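Local coordinates for protein putative Type I topoisomerase (Deinococcus radiodurans, PDB 3M4A) that binds DNA and, as a type IB topoisomerase, probably catalyses ATP-independent breakage, passage and rejoining of single DNA strands, at residues 269-274 and 283-288; 245-250 and 293-298. One frame throughout, in Å; residues are numbered along the deposited sequence.

Contact 1 of 2, residues 269-274 and 283-288; sequences DCVKFV and AVTRGS
Val271 and Val274 meet Thr285 and the aliphatic part of Arg286 in a small, apolar helix-helix contact, where two consecutive helices of the catalytic core pack almost at right angles. Helices 260-278 and 282-289 are separated by only a short connection and form an alpha-alpha corner; the axes of the two segments approach to 8.9 Å at an angle of 103°. The backbones come nearest at Val271 and Arg286, whose CA atoms are 6.3 Å apart. Val271 works with both methyl branches. Its CG1 lies 4.1 Å from Arg286 CB, at the root of the arginine, while CG2 reaches further out, to 3.9 Å from Arg286 CD. The arginine runs extended from CG to NE and crosses the valine at about a right angle; Arg286 is the exposed residue at the margin of an otherwise buried contact. The two branches of Thr285 part: the hydroxyl turns back to the connection, the methyl to helix 260-278. OG1 sits beside its own backbone N (chi1 -60°) and hydrogen-bonds to Thr281 O, just before helix 282-289, which satisfies the hydroxyl. The methyl is held anti to the backbone N by the same torsion. There Thr285 CG2 approaches the carbonyl oxygen Val271 O at 4.0 Å and touches Val274 CG1 at 3.8 Å.

Contact 2 of 2, residues 245-250 and 293-298; sequences LLAAEY and VIFDRY
Ile294 lays both branches of its side chain against Ala248, the point where the two backbones come closest, with CA atoms 6.2 Å apart. With chi1 at -83°, CG2 stands anti to the backbone N and comes within 3.9 Å of Ala248 CA, so it meets the helix backbone itself. CG1 lies beside the backbone N instead and touches Ala248 CB at 4.0 Å; the same alanine methyl is 4.1 Å from Ile294 CG2 and thus rests against both branches. Ile294 is modelled in two conformers, and these distances belong to one of them. The contact joins helix 235-254 to the short helix 292-299 within the helical part of the type IB topoisomerase catalytic domain, and Leu328 and Leu332 of helix 323-337 also pack on Ile294. The CB of Phe295 points past the partner helix rather than at it, yet the ring comes nearer: chi2 of 9° sets the ring plane nearly along the CA-CB bond, and CE1 ends 4.4 Å from Ala247 CB, which meets the ring obliquely. The same Ala247 methyl also packs on Cys270 of helix 260-278.

How the contacts relate
The two contacts lie side by side, their centres 11 Å apart, and are joined by the packing of consecutive helices 235-254 and 260-278. Cys270, on helix 260-278, provides much of the junction: its SG is 3.6 Å from Ala247 CB and its CA 3.5 Å from Tyr250 CE2. The Tyr250 and Phe273 rings also meet, with planes inclined by about 40°. A second bridge is Phe295 of contact 2, which packs on Cys270, Val271 and Arg286 of contact 1. Contact 2 is the nearer to the bound DNA, its nearest atom about 16 Å away against about 24 Å for contact 1, so neither touches the nucleic acid directly.

Contact 1 of 2, residues 269-274 and 283-288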
loop_
_atom_site.group_PDB
_atom_site.type_symbol
_atom_site.label_atom_id
_atom_site.label_comp_id
_atom_site.label_asym_id
_atom_site.label_seq_id
_atom_site.Cartn_x
_atom_site.Cartn_y
_atom_site.Cartn_z
ATOM N N ASP A 269 -12.246 11.882 -17.457
ATOM C CA ASP A 269 -11.863 10.550 -17.934
ATOM C C ASP A 269 -10.942 9.837 -16.942
ATOM O O ASP A 269 -11.071 8.632 -16.716
ATOM C CB ASP A 269 -11.149 10.632 -19.280
ATOM C CG ASP A 269 -12.081 10.974 -20.429
ATOM O OD1 ASP A 269 -13.306 10.739 -20.319
ATOM O OD2 ASP A 269 -11.568 11.451 -21.457
ATOM N N CYS A 270 -10.007 10.593 -16.378
ATOM C CA CYS A 270 -9.066 10.074 -15.384
ATOM C C CYS A 270 -9.789 9.537 -14.151
ATOM O O CYS A 270 -9.540 8.401 -13.737
ATOM C CB CYS A 270 -8.074 11.171 -14.999
ATOM S SG CYS A 270 -6.911 10.767 -13.686
ATOM N N VAL A 271 -10.698 10.338 -13.589
ATOM C CA VAL A 271 -11.459 9.935 -12.415
ATOM C C VAL A 271 -12.251 8.660 -12.683
ATOM O O VAL A 271 -12.293 7.779 -11.839
ATOM C CB VAL A 271 -12.399 11.065 -11.899
ATOM C CG1 VAL A 271 -13.328 10.550 -10.794
ATOM C CG2 VAL A 271 -11.568 12.238 -11.388
ATOM N N LYS A 272 -12.857 8.571 -13.861
ATOM C CA LYS A 272 -13.646 7.392 -14.197
ATOM C C LYS A 272 -12.768 6.142 -14.365
ATOM O O LYS A 272 -13.174 5.048 -13.978
ATOM C CB LYS A 272 -14.531 7.674 -15.417
ATOM C CG LYS A 272 -15.525 8.804 -15.143
ATOM C CD LYS A 272 -16.674 8.865 -16.134
ATOM C CE LYS A 272 -16.195 9.246 -17.521
ATOM N NZ LYS A 272 -17.299 9.783 -18.365
ATOM N N PHE A 273 -11.553 6.314 -14.890
ATOM C CA PHE A 273 -10.616 5.196 -15.070
ATOM C C PHE A 273 -10.160 4.675 -13.713
ATOM O O PHE A 273 -10.181 3.478 -13.463
ATOM C CB PHE A 273 -9.409 5.635 -15.913
ATOM C CG PHE A 273 -8.582 4.502 -16.443
ATOM C CD1 PHE A 273 -8.652 4.135 -17.780
ATOM C CD2 PHE A 273 -7.697 3.810 -15.611
ATOM C CE1 PHE A 273 -7.891 3.096 -18.274
ATOM C CE2 PHE A 273 -6.914 2.760 -16.104
ATOM C CZ PHE A 273 -7.024 2.395 -17.438
ATOM N N VAL A 274 -9.743 5.584 -12.840
ATOM C CA VAL A 274 -9.286 5.193 -11.509
ATOM C C VAL A 274 -10.454 4.621 -10.686
ATOM O O VAL A 274 -10.276 3.688 -9.894
ATOM C CB VAL A 274 -8.595 6.380 -10.791
ATOM C CG1 VAL A 274 -8.198 6.014 -9.351
ATOM C CG2 VAL A 274 -7.384 6.828 -11.589
ATOM N N ALA A 283 -17.506 9.956 -7.914
ATOM C CA ALA A 283 -17.609 10.938 -6.848
ATOM C C ALA A 283 -16.765 10.582 -5.613
ATOM O O ALA A 283 -16.089 11.448 -5.040
ATOM C CB ALA A 283 -19.094 11.156 -6.453
ATOM N N VAL A 284 -16.805 9.315 -5.200
ATOM C CA VAL A 284 -16.038 8.865 -4.042
ATOM C C VAL A 284 -14.538 8.867 -4.373
ATOM O O VAL A 284 -13.708 9.171 -3.519
ATOM C CB VAL A 284 -16.497 7.474 -3.575
ATOM C CG1 VAL A 284 -15.533 6.881 -2.550
ATOM C CG2 VAL A 284 -17.903 7.569 -2.978
ATOM N N THR A 285 -14.211 8.531 -5.616
ATOM C CA THR A 285 -12.806 8.479 -6.055
ATOM C C THR A 285 -12.188 9.880 -6.035
ATOM O O THR A 285 -11.108 10.092 -5.469
ATOM C CB THR A 285 -12.699 7.830 -7.446
ATOM O OG1 THR A 285 -13.229 6.491 -7.392
ATOM C CG2 THR A 285 -11.257 7.802 -7.939
ATOM N N ARG A 286 -12.898 10.844 -6.626
ATOM C CA ARG A 286 -12.431 12.235 -6.642
ATOM C C ARG A 286 -12.398 12.816 -5.230
ATOM O O ARG A 286 -11.459 13.529 -4.866
ATOM C CB ARG A 286 -13.313 13.096 -7.561
ATOM C CG ARG A 286 -12.691 14.448 -7.993
ATOM C CD ARG A 286 -13.324 14.999 -9.277
ATOM N NE ARG A 286 -12.523 16.077 -9.863
ATOM C CZ ARG A 286 -12.579 16.474 -11.135
ATOM N NH1 ARG A 286 -13.390 15.880 -12.009
ATOM N NH2 ARG A 286 -11.806 17.475 -11.539
ATOM N N GLY A 287 -13.410 12.504 -4.429
ATOM C CA GLY A 287 -13.528 13.055 -3.078
ATOM C C GLY A 287 -12.578 12.515 -2.019
ATOM O O GLY A 287 -12.159 13.264 -1.130
ATOM N N SER A 288 -12.239 11.226 -2.093
ATOM C CA SER A 288 -11.519 10.542 -1.018
ATOM C C SER A 288 -10.209 9.846 -1.412
ATOM O O SER A 288 -9.412 9.513 -0.528
ATOM C CB SER A 288 -12.426 9.491 -0.379
ATOM O OG SER A 288 -13.536 10.098 0.264
#

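Contact 2 of 2, residues 245-250 and 293-298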
loop_
_atom_site.group_PDB
_atom_site.type_symbol
_atom_site.label_atom_id
_atom_site.label_comp_id
_atom_site.label_asym_id
_atom_site.label_seq_id
_atom_site.Cartn_x
_atom_site.Cartn_y
_atom_site.Cartn_z
ATOM N N LEU A 245 -1.441 7.687 -7.621
ATOM C CA LEU A 245 -0.378 7.283 -8.544
ATOM C C LEU A 245 -0.956 6.951 -9.924
ATOM O O LEU A 245 -0.475 7.445 -10.942
ATOM C CB LEU A 245 0.398 6.100 -7.978
ATOM C CG LEU A 245 1.496 5.545 -8.879
ATOM C CD1 LEU A 245 2.617 6.564 -9.073
ATOM C CD2 LEU A 245 2.038 4.217 -8.353
ATOM N N LEU A 246 -1.998 6.113 -9.944
ATOM C CA LEU A 246 -2.641 5.722 -11.209
ATOM C C LEU A 246 -3.179 6.946 -11.957
ATOM O O LEU A 246 -2.986 7.074 -13.159
ATOM C CB LEU A 246 -3.745 4.672 -10.978
ATOM C CG LEU A 246 -4.283 3.967 -12.218
ATOM C CD1 LEU A 246 -3.228 3.093 -12.838
ATOM C CD2 LEU A 246 -5.503 3.136 -11.865
ATOM N N ALA A 247 -3.822 7.854 -11.228
ATOM C CA ALA A 247 -4.281 9.115 -11.802
ATOM C C ALA A 247 -3.119 9.923 -12.386
ATOM O O ALA A 247 -3.193 10.416 -13.518
ATOM C CB ALA A 247 -5.043 9.927 -10.764
ATOM N N ALA A 248 -2.035 10.037 -11.633
ATOM C CA ALA A 248 -0.891 10.823 -12.091
ATOM C C ALA A 248 -0.247 10.215 -13.348
ATOM O O ALA A 248 0.129 10.927 -14.284
ATOM C CB ALA A 248 0.132 10.957 -10.961
ATOM N N GLU A 249 -0.131 8.893 -13.366
ATOM C CA GLU A 249 0.396 8.167 -14.539
ATOM C C GLU A 249 -0.480 8.367 -15.748
ATOM O O GLU A 249 0.008 8.650 -16.848
ATOM C CB GLU A 249 0.467 6.677 -14.228
ATOM C CG GLU A 249 1.577 6.299 -13.307
ATOM C CD GLU A 249 1.566 4.825 -12.910
ATOM O OE1 GLU A 249 0.480 4.182 -12.901
ATOM O OE2 GLU A 249 2.649 4.318 -12.603
ATOM N N TYR A 250 -1.782 8.221 -15.530
ATOM C CA TYR A 250 -2.772 8.429 -16.575
ATOM C C TYR A 250 -2.631 9.820 -17.168
ATOM O O TYR A 250 -2.524 9.963 -18.361
ATOM C CB TYR A 250 -4.166 8.223 -16.018
ATOM C CG TYR A 250 -5.290 8.245 -17.022
ATOM C CD1 TYR A 250 -5.672 7.080 -17.698
ATOM C CD2 TYR A 250 -5.997 9.404 -17.262
ATOM C CE1 TYR A 250 -6.719 7.083 -18.599
ATOM C CE2 TYR A 250 -7.065 9.417 -18.166
ATOM C CZ TYR A 250 -7.407 8.243 -18.831
ATOM O OH TYR A 250 -8.468 8.250 -19.725
ATOM N N VAL A 293 -3.847 17.722 -5.482
ATOM C CA VAL A 293 -2.608 18.326 -5.936
ATOM C C VAL A 293 -2.216 17.856 -7.339
ATOM O O VAL A 293 -1.759 18.645 -8.153
ATOM C CB VAL A 293 -1.471 18.089 -4.916
ATOM C CG1 VAL A 293 -0.112 18.531 -5.491
ATOM C CG2 VAL A 293 -1.787 18.835 -3.609
ATOM N N ILE A 294 -2.428 16.575 -7.646
ATOM C CA ILE A 294 -2.089 16.017 -8.956
ATOM C C ILE A 294 -2.871 16.705 -10.085
ATOM O O ILE A 294 -2.340 16.977 -11.177
ATOM C CB ILE A 294 -2.328 14.465 -8.943
ATOM C CG1 ILE A 294 -1.117 13.755 -8.325
ATOM C CG2 ILE A 294 -2.602 13.910 -10.331
ATOM C CD1 ILE A 294 -0.806 14.171 -6.900
ATOM N N PHE A 295 -4.152 16.982 -9.803
ATOM C CA PHE A 295 -5.049 17.675 -10.740
ATOM C C PHE A 295 -4.658 19.153 -10.883
ATOM O O PHE A 295 -4.628 19.668 -11.995
ATOM C CB PHE A 295 -6.505 17.550 -10.275
ATOM C CG PHE A 295 -7.118 16.190 -10.516
ATOM C CD1 PHE A 295 -6.352 15.105 -10.942
ATOM C CD2 PHE A 295 -8.470 15.996 -10.310
ATOM C CE1 PHE A 295 -6.936 13.870 -11.166
ATOM C CE2 PHE A 295 -9.060 14.743 -10.535
ATOM C CZ PHE A 295 -8.275 13.689 -10.957
ATOM N N ASP A 296 -4.341 19.808 -9.768
ATOM C CA ASP A 296 -3.796 21.184 -9.794
ATOM C C ASP A 296 -2.594 21.290 -10.729
ATOM O O ASP A 296 -2.539 22.150 -11.617
ATOM C CB ASP A 296 -3.362 21.657 -8.406
ATOM C CG ASP A 296 -4.520 21.895 -7.454
ATOM O OD1 ASP A 296 -5.681 22.076 -7.898
ATOM O OD2 ASP A 296 -4.247 21.889 -6.243
ATOM N N ARG A 297 -1.625 20.391 -10.563
ATOM C CA ARG A 297 -0.457 20.432 -11.426
ATOM C C ARG A 297 -0.817 20.220 -12.890
ATOM O O ARG A 297 -0.327 20.936 -13.773
ATOM C CB ARG A 297 0.606 19.437 -10.951
ATOM C CG ARG A 297 1.142 19.728 -9.573
ATOM C CD ARG A 297 1.897 21.058 -9.432
ATOM N NE ARG A 297 2.292 21.173 -8.040
ATOM C CZ ARG A 297 1.517 21.648 -7.062
ATOM N NH1 ARG A 297 0.301 22.115 -7.333
ATOM N NH2 ARG A 297 1.947 21.665 -5.812
ATOM N N TYR A 298 -1.701 19.261 -13.163
ATOM C CA TYR A 298 -2.136 19.008 -14.531
ATOM C C TYR A 298 -2.743 20.256 -15.168
ATOM O O TYR A 298 -2.447 20.585 -16.312
ATOM C CB TYR A 298 -3.140 17.853 -14.566
ATOM C CG TYR A 298 -3.554 17.494 -15.966
ATOM C CD1 TYR A 298 -2.668 16.847 -16.828
ATOM C CD2 TYR A 298 -4.822 17.832 -16.450
ATOM C CE1 TYR A 298 -3.037 16.527 -18.120
ATOM C CE2 TYR A 298 -5.206 17.511 -17.738
ATOM C CZ TYR A 298 -4.317 16.863 -18.574
ATOM O OH TYR A 298 -4.682 16.548 -19.865
#